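Local coordinates for protein coenzyme A transferase (Yersinia pestis, PDB 3QLI) that probably transfers coenzyme A from an acyl-CoA thioester to a carboxylic acid such as acetate, at residues Y371-S384 and H410-K422. Sequence-based numbering, arbitrary orientation.
Sequences YASKGGRSIIATPS and HYIVTEFGAVNLK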
loop_
_atom_site.group_PDB
_atom_site.type_symbol
_atom_site.label_atom_id
_atom_site.label_comp_id
_atom_site.label_asym_id
_atom_site.label_seq_id
_atom_site.Cartn_x
_atom_site.Cartn_y
_atom_site.Cartn_z
ATOM N N TYR A 371 6.019 1.163 -10.496
ATOM C CA TYR A 371 7.364 1.402 -9.966
ATOM C C TYR A 371 8.158 0.096 -9.869
ATOM O O TYR A 371 9.357 0.068 -10.148
ATOM C CB TYR A 371 7.325 2.113 -8.610
ATOM C CG TYR A 371 8.703 2.514 -8.116
ATOM C CD1 TYR A 371 9.435 3.491 -8.777
ATOM C CD2 TYR A 371 9.265 1.922 -6.987
ATOM C CE1 TYR A 371 10.711 3.863 -8.341
ATOM C CE2 TYR A 371 10.529 2.283 -6.539
ATOM C CZ TYR A 371 11.245 3.257 -7.219
ATOM O OH TYR A 371 12.504 3.618 -6.789
ATOM N N ALA A 372 7.487 -0.987 -9.478
ATOM C CA ALA A 372 8.143 -2.292 -9.334
ATOM C C ALA A 372 8.553 -2.911 -10.679
ATOM O O ALA A 372 9.472 -3.732 -10.748
ATOM C CB ALA A 372 7.237 -3.262 -8.549
ATOM N N SER A 373 7.843 -2.537 -11.743
ATOM C CA SER A 373 8.128 -3.035 -13.081
ATOM C C SER A 373 9.538 -2.638 -13.508
ATOM O O SER A 373 9.970 -1.509 -13.269
ATOM C CB SER A 373 7.132 -2.425 -14.074
ATOM O OG SER A 373 7.521 -2.683 -15.409
ATOM N N LYS A 374 10.247 -3.550 -14.158
ATOM C CA LYS A 374 11.550 -3.201 -14.741
ATOM C C LYS A 374 11.409 -2.150 -15.851
ATOM O O LYS A 374 10.807 -2.404 -16.890
ATOM C CB LYS A 374 12.251 -4.447 -15.271
ATOM C CG LYS A 374 13.673 -4.180 -15.727
ATOM C CD LYS A 374 14.304 -5.423 -16.343
ATOM C CE LYS A 374 15.275 -5.031 -17.453
ATOM N NZ LYS A 374 14.589 -4.174 -18.469
ATOM N N GLY A 375 11.970 -0.967 -15.619
ATOM C CA GLY A 375 11.827 0.149 -16.542
ATOM C C GLY A 375 10.484 0.866 -16.382
ATOM O O GLY A 375 10.133 1.721 -17.191
ATOM N N GLY A 376 9.734 0.518 -15.340
ATOM C CA GLY A 376 8.389 1.049 -15.139
ATOM C C GLY A 376 8.357 2.474 -14.607
ATOM O O GLY A 376 9.293 2.920 -13.923
ATOM N N ARG A 377 7.280 3.194 -14.926
ATOM C CA ARG A 377 7.059 4.536 -14.395
ATOM C C ARG A 377 5.600 4.722 -14.001
ATOM O O ARG A 377 4.695 4.401 -14.780
ATOM C CB ARG A 377 7.408 5.612 -15.438
ATOM C CG ARG A 377 8.866 5.647 -15.863
ATOM C CD ARG A 377 9.153 6.818 -16.816
ATOM N NE ARG A 377 10.577 6.851 -17.159
ATOM C CZ ARG A 377 11.062 6.944 -18.393
ATOM N NH1 ARG A 377 10.245 7.042 -19.437
ATOM N NH2 ARG A 377 12.378 6.947 -18.581
ATOM N N SER A 378 5.378 5.252 -12.801
ATOM C CA SER A 378 4.039 5.686 -12.402
ATOM C C SER A 378 3.950 7.209 -12.519
ATOM O O SER A 378 4.801 7.929 -11.999
ATOM C CB SER A 378 3.738 5.281 -10.954
ATOM O OG SER A 378 2.713 6.106 -10.418
ATOM N N ILE A 379 2.929 7.686 -13.222
ATOM C CA ILE A 379 2.720 9.110 -13.436
ATOM C C ILE A 379 1.377 9.510 -12.829
ATOM O O ILE A 379 0.354 8.850 -13.053
ATOM C CB ILE A 379 2.695 9.453 -14.944
ATOM C CG1 ILE A 379 4.065 9.154 -15.566
ATOM C CG2 ILE A 379 2.295 10.919 -15.151
ATOM C CD1 ILE A 379 4.041 8.972 -17.080
ATOM N N ILE A 380 1.382 10.578 -12.047
ATOM C CA ILE A 380 0.132 11.147 -11.553
ATOM C C ILE A 380 0.131 12.594 -12.031
ATOM O O ILE A 380 1.081 13.329 -11.791
ATOM C CB ILE A 380 0.036 11.076 -10.031
ATOM C CG1 ILE A 380 -0.117 9.605 -9.588
ATOM C CG2 ILE A 380 -1.128 11.931 -9.544
ATOM C CD1 ILE A 380 -0.039 9.391 -8.062
ATOM N N ALA A 381 -0.921 12.985 -12.739
ATOM C CA ALA A 381 -0.922 14.271 -13.428
ATOM C C ALA A 381 -2.116 15.112 -13.022
ATOM O O ALA A 381 -3.197 14.579 -12.754
ATOM C CB ALA A 381 -0.935 14.052 -14.939
ATOM N N THR A 382 -1.929 16.428 -12.993
ATOM C CA THR A 382 -3.054 17.344 -12.810
ATOM C C THR A 382 -2.697 18.697 -13.411
ATOM O O THR A 382 -1.527 19.084 -13.405
ATOM C CB THR A 382 -3.384 17.566 -11.317
ATOM O OG1 THR A 382 -4.420 18.554 -11.188
ATOM C CG2 THR A 382 -2.151 18.053 -10.565
ATOM N N PRO A 383 -3.704 19.417 -13.940
ATOM C CA PRO A 383 -3.486 20.842 -14.240
ATOM C C PRO A 383 -3.076 21.521 -12.934
ATOM O O PRO A 383 -3.508 21.058 -11.865
ATOM C CB PRO A 383 -4.877 21.348 -14.644
ATOM C CG PRO A 383 -5.726 20.130 -14.836
ATOM C CD PRO A 383 -5.109 19.000 -14.091
ATOM N N SER A 384 -2.298 22.598 -12.997
ATOM C CA SER A 384 -1.772 23.210 -11.786
ATOM C C SER A 384 -2.802 24.044 -11.034
ATOM O O SER A 384 -2.623 24.319 -9.850
ATOM C CB SER A 384 -0.550 24.077 -12.103
ATOM O OG SER A 384 -0.941 25.233 -12.822
ATOM N N HIS A 410 5.708 8.478 -7.446
ATOM C CA HIS A 410 6.878 8.322 -8.290
ATOM C C HIS A 410 7.095 9.578 -9.117
ATOM O O HIS A 410 7.949 10.402 -8.806
ATOM C CB HIS A 410 6.686 7.121 -9.218
ATOM C CG HIS A 410 7.912 6.745 -9.988
ATOM N ND1 HIS A 410 7.878 5.886 -11.067
ATOM C CD2 HIS A 410 9.208 7.107 -9.838
ATOM C CE1 HIS A 410 9.099 5.736 -11.545
ATOM N NE2 HIS A 410 9.925 6.467 -10.818
ATOM N N TYR A 411 6.292 9.721 -10.161
ATOM C CA TYR A 411 6.383 10.863 -11.051
ATOM C C TYR A 411 5.117 11.692 -11.005
ATOM O O TYR A 411 4.020 11.154 -11.147
ATOM C CB TYR A 411 6.522 10.381 -12.499
ATOM C CG TYR A 411 7.929 10.202 -13.013
ATOM C CD1 TYR A 411 8.647 11.276 -13.519
ATOM C CD2 TYR A 411 8.526 8.952 -13.023
ATOM C CE1 TYR A 411 9.931 11.110 -14.001
ATOM C CE2 TYR A 411 9.806 8.777 -13.500
ATOM C CZ TYR A 411 10.504 9.857 -13.989
ATOM O OH TYR A 411 11.781 9.680 -14.465
ATOM N N ILE A 412 5.255 13.001 -10.829
ATOM C CA ILE A 412 4.082 13.864 -10.914
ATOM C C ILE A 412 4.254 14.777 -12.118
ATOM O O ILE A 412 5.379 15.076 -12.510
ATOM C CB ILE A 412 3.889 14.707 -9.657
ATOM C CG1 ILE A 412 5.163 15.492 -9.325
ATOM C CG2 ILE A 412 3.449 13.800 -8.484
ATOM C CD1 ILE A 412 4.965 16.545 -8.223
ATOM N N VAL A 413 3.138 15.199 -12.703
ATOM C CA VAL A 413 3.164 16.022 -13.912
ATOM C C VAL A 413 2.080 17.081 -13.856
ATOM O O VAL A 413 0.949 16.790 -13.473
ATOM C CB VAL A 413 2.921 15.176 -15.171
ATOM C CG1 VAL A 413 2.670 16.086 -16.403
ATOM C CG2 VAL A 413 4.102 14.219 -15.404
ATOM N N THR A 414 2.439 18.315 -14.222
ATOM C CA THR A 414 1.459 19.367 -14.487
ATOM C C THR A 414 1.818 19.950 -15.858
ATOM O O THR A 414 2.733 19.463 -16.518
ATOM C CB THR A 414 1.492 20.511 -13.427
ATOM O OG1 THR A 414 2.693 21.281 -13.587
ATOM C CG2 THR A 414 1.411 19.976 -11.977
ATOM N N GLU A 415 1.112 20.991 -16.284
ATOM C CA GLU A 415 1.431 21.627 -17.560
ATOM C C GLU A 415 2.830 22.271 -17.553
ATOM O O GLU A 415 3.379 22.614 -18.610
ATOM C CB GLU A 415 0.341 22.634 -17.967
ATOM C CG GLU A 415 0.278 23.929 -17.147
ATOM C CD GLU A 415 -0.653 23.845 -15.942
ATOM O OE1 GLU A 415 -0.894 22.732 -15.420
ATOM O OE2 GLU A 415 -1.159 24.903 -15.512
ATOM N N PHE A 416 3.432 22.394 -16.375
ATOM C CA PHE A 416 4.790 22.971 -16.274
ATOM C C PHE A 416 5.953 21.970 -16.189
ATOM O O PHE A 416 7.113 22.361 -16.061
ATOM C CB PHE A 416 4.853 23.979 -15.125
ATOM C CG PHE A 416 3.881 25.114 -15.287
ATOM C CD1 PHE A 416 4.042 26.037 -16.311
ATOM C CD2 PHE A 416 2.786 25.229 -14.455
ATOM C CE1 PHE A 416 3.137 27.083 -16.478
ATOM C CE2 PHE A 416 1.880 26.270 -14.607
ATOM C CZ PHE A 416 2.050 27.194 -15.622
ATOM N N GLY A 417 5.660 20.678 -16.286
ATOM C CA GLY A 417 6.744 19.712 -16.380
ATOM C C GLY A 417 6.507 18.495 -15.511
ATOM O O GLY A 417 5.378 18.234 -15.135
ATOM N N ALA A 418 7.579 17.781 -15.181
ATOM C CA ALA A 418 7.483 16.512 -14.469
ATOM C C ALA A 418 8.556 16.422 -13.388
ATOM O O ALA A 418 9.649 16.968 -13.539
ATOM C CB ALA A 418 7.642 15.356 -15.445
ATOM N N VAL A 419 8.253 15.721 -12.303
ATOM C CA VAL A 419 9.253 15.507 -11.259
ATOM C C VAL A 419 9.168 14.066 -10.785
ATOM O O VAL A 419 8.082 13.573 -10.517
ATOM C CB VAL A 419 9.022 16.444 -10.053
ATOM C CG1 VAL A 419 10.012 16.126 -8.912
ATOM C CG2 VAL A 419 9.146 17.904 -10.480
ATOM N N ASN A 420 10.320 13.413 -10.681
ATOM C CA ASN A 420 10.434 12.095 -10.064
ATOM C C ASN A 420 10.807 12.290 -8.594
ATOM O O ASN A 420 11.897 12.781 -8.284
ATOM C CB ASN A 420 11.507 11.287 -10.801
ATOM C CG ASN A 420 11.787 9.930 -10.164
ATOM O OD1 ASN A 420 11.204 9.555 -9.143
ATOM N ND2 ASN A 420 12.702 9.191 -10.773
ATOM N N LEU A 421 9.890 11.946 -7.696
ATOM C CA LEU A 421 10.064 12.218 -6.266
ATOM C C LEU A 421 10.905 11.180 -5.498
ATOM O O LEU A 421 11.323 11.435 -4.366
ATOM C CB LEU A 421 8.691 12.365 -5.598
ATOM C CG LEU A 421 7.754 13.444 -6.146
ATOM C CD1 LEU A 421 6.405 13.356 -5.474
ATOM C CD2 LEU A 421 8.369 14.815 -5.906
ATOM N N LYS A 422 11.137 10.014 -6.089
ATOM C CA LYS A 422 11.798 8.920 -5.366
ATOM C C LYS A 422 13.229 9.244 -4.934
ATOM O O LYS A 422 14.062 9.645 -5.749
ATOM C CB LYS A 422 11.776 7.627 -6.180
ATOM C CG LYS A 422 10.376 7.020 -6.368
ATOM C CD LYS A 422 9.890 6.366 -5.075
ATOM C CE LYS A 422 8.607 5.612 -5.303
ATOM N NZ LYS A 422 8.112 5.052 -4.001
HETATM O O HOH W 1 3.348 8.698 -9.267
#
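The imidazole of His410 lies between two tyrosines: the edge of Tyr371 points at one face in a T-shaped pair, planes 75° apart, and CD2 of Tyr411 sits over the other. His410 immediately precedes strand 411-414, which runs parallel to strand 377-381 in the mixed sheet of the C-terminal domain and turns back as a hairpin into 417-420. At the imidazole's edge, ND1 accepts a nearly straight hydrogen bond from Ser378 N (3.1 Å), which with the two tyrosines helps to set the ring's rotation; CG anti to the backbone N (chi1 -171°) brings it there. The Tyr371 ring carries Lys422 on one face, with CE 3.9 Å from the ring centroid in a CH-pi contact and NZ farther along as a cation-pi partner. NZ bonds to the carbonyl of Ile407 and to Gln130 of the second subunit, whose Glu138 takes Tyr371 OH, so this corner belongs to the dimer interface.

Between the parallel strands, Ile380 N gives a 2.8 Å bond to Tyr411 O, and Thr382 N one to Val413 O. Ile379, Ala381 and Val413 pack on one face, where helix 220-230 covers the latter two; Ile380 and Ile412 occupy the other, against helices 363-372 and 426-434. Gln363 and Arg393, beside Ile380 and Thr382, line a coenzyme A site, without ligand in this chain.

A water bridges Ser378 OG (2.9 Å) and His410 N. At the far end the Glu415 carboxylate holds Ser384 twice: OE1 accepts the backbone N at 2.8 Å through its syn lone pair, while Ser384 OG donates to OE2 at 2.7 Å from 43° above the carboxylate plane.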